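PDB 1YC9: multidrug resistance protein from Vibrio cholerae, which forms the trimeric outer membrane channel of a multidrug efflux system, giving exported compounds a way out through the outer membrane. Local coordinates for the interface of chains A and B. Coordinates in Å, arbitrary orientation; residue numbers count along the deposited sequence, not the author numbering. Chains: chain A/B, multidrug resistance protein.

The interface of chains A and B. Residues chain A 293, 311-314; chain B 80-84, 98.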
# COMPACT_ATOMS: atom_id res chain seq x y z
N ILE A 293 53.11 0.19 7.64
CA ILE A 293 54.39 -0.27 8.02
C ILE A 293 54.46 -1.72 7.60
O ILE A 293 53.49 -2.40 7.67
CB ILE A 293 54.57 -0.22 9.60
CG1 ILE A 293 56.01 -0.49 10.00
CG2 ILE A 293 53.59 -1.12 10.26
CD1 ILE A 293 57.11 0.37 9.39
N GLY A 311 57.64 2.10 5.32
CA GLY A 311 56.56 2.65 6.06
C GLY A 311 56.33 4.09 5.69
O GLY A 311 57.20 4.70 5.08
N ALA A 312 55.18 4.54 6.04
CA ALA A 312 54.81 5.93 5.85
C ALA A 312 53.67 6.40 6.71
O ALA A 312 52.83 5.63 7.12
CB ALA A 312 54.47 6.13 4.34
N ILE A 313 53.63 7.71 7.00
CA ILE A 313 52.52 8.29 7.62
C ILE A 313 52.34 9.69 7.06
O ILE A 313 53.30 10.42 6.90
CB ILE A 313 52.72 8.43 9.19
CG1 ILE A 313 51.49 9.02 9.78
CG2 ILE A 313 53.99 9.07 9.51
CD1 ILE A 313 51.32 8.69 11.22
N GLY A 314 51.10 10.08 6.92
CA GLY A 314 50.81 11.49 6.68
C GLY A 314 49.39 11.86 6.36
O GLY A 314 48.56 11.04 5.98
N ALA B 80 51.37 15.59 2.96
CA ALA B 80 52.69 15.65 3.52
C ALA B 80 52.88 14.29 4.17
O ALA B 80 51.98 13.84 4.84
CB ALA B 80 52.81 16.74 4.61
N THR B 81 54.00 13.69 3.88
CA THR B 81 54.26 12.31 4.24
C THR B 81 55.64 12.16 4.75
O THR B 81 56.58 12.61 4.16
CB THR B 81 54.11 11.44 2.96
OG1 THR B 81 52.83 11.66 2.39
CG2 THR B 81 54.06 9.96 3.30
N GLU B 82 55.78 11.41 5.86
CA GLU B 82 57.04 10.91 6.30
C GLU B 82 57.10 9.44 5.87
O GLU B 82 56.21 8.70 6.14
CB GLU B 82 57.20 10.97 7.83
CG GLU B 82 58.64 10.83 8.29
CD GLU B 82 59.48 12.10 8.07
OE1 GLU B 82 58.92 13.10 7.68
OE2 GLU B 82 60.71 12.06 8.24
N SER B 83 58.13 9.12 5.13
CA SER B 83 58.22 7.83 4.43
C SER B 83 59.63 7.28 4.47
O SER B 83 60.62 7.99 4.26
CB SER B 83 57.78 8.05 2.98
OG SER B 83 58.22 7.02 2.12
N LYS B 84 59.71 5.96 4.65
CA LYS B 84 60.92 5.19 4.58
C LYS B 84 60.69 4.18 3.45
O LYS B 84 59.69 3.50 3.48
CB LYS B 84 61.19 4.39 5.82
CG LYS B 84 62.56 3.82 5.77
CD LYS B 84 62.61 2.41 5.96
CE LYS B 84 64.09 1.90 5.94
NZ LYS B 84 64.18 0.81 4.96
N TRP B 98 63.95 7.74 7.11
CA TRP B 98 62.62 8.32 7.07
C TRP B 98 62.80 9.74 6.59
O TRP B 98 63.63 10.49 7.17
CB TRP B 98 61.91 8.30 8.44
CG TRP B 98 61.46 6.93 8.74
CD1 TRP B 98 62.26 5.92 9.13
CD2 TRP B 98 60.16 6.43 8.69
NE1 TRP B 98 61.52 4.79 9.31
CE2 TRP B 98 60.21 5.09 9.09
CE3 TRP B 98 58.92 6.98 8.44
CZ2 TRP B 98 59.11 4.29 9.09
CZ3 TRP B 98 57.81 6.18 8.49
CH2 TRP B 98 57.92 4.85 8.84
O HOH W 1 57.13 4.41 2.03
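Strand 309-322 of chain A and strand 73-84 of chain B run antiparallel and close a beta-sheet across the subunit boundary, A:Gly311 pairing with B:Lys84 and A:Ile313 with B:Glu82 through reciprocal backbone N-H to carbonyl hydrogen bonds, of which that from B:Lys84 N to A:Gly311 O is 2.8 Å long and almost straight at the hydrogen (172°).

Side chains alternate between the two faces of this seam. On one, the methyl CB of A:Ala312 lies 4.0 Å from the methyl CG2 of B:Thr81 and also touches CB of B:Ser83. The hydroxyl OG of B:Ser83, anti to its backbone N (chi1 161°), contacts a water at 2.8 Å; that water also meets the carbonyl oxygens of A:Gly311 and B:Lys84, bridging the chains. On the opposite face, A:Ile313 and B:Glu82 cross obliquely. CG1 of the isoleucine is anti to its backbone N (chi1 -178°), which puts the branch methyl CG2 in the crowded position between N and the carbonyl carbon, where it meets CB of the glutamate at 4.1 Å. Here too the six-membered end of the B:Trp98 indole reaches over the A:Gly311 backbone, its CH2 lying 3.6 Å from the glycine carbonyl C. The tip methyl CD1 of A:Ile293, from the neighbouring strand 286-298, comes within 4.4 Å of CZ2 of the same ring. Within chain B, CB of B:Lys84 sits against one indole face, toward the rim, which probably helps to hold the ring in place.

In the outer membrane factor fold, such seams join the strands of three subunits into one transmembrane beta-barrel, set at the end of the long helical tunnel.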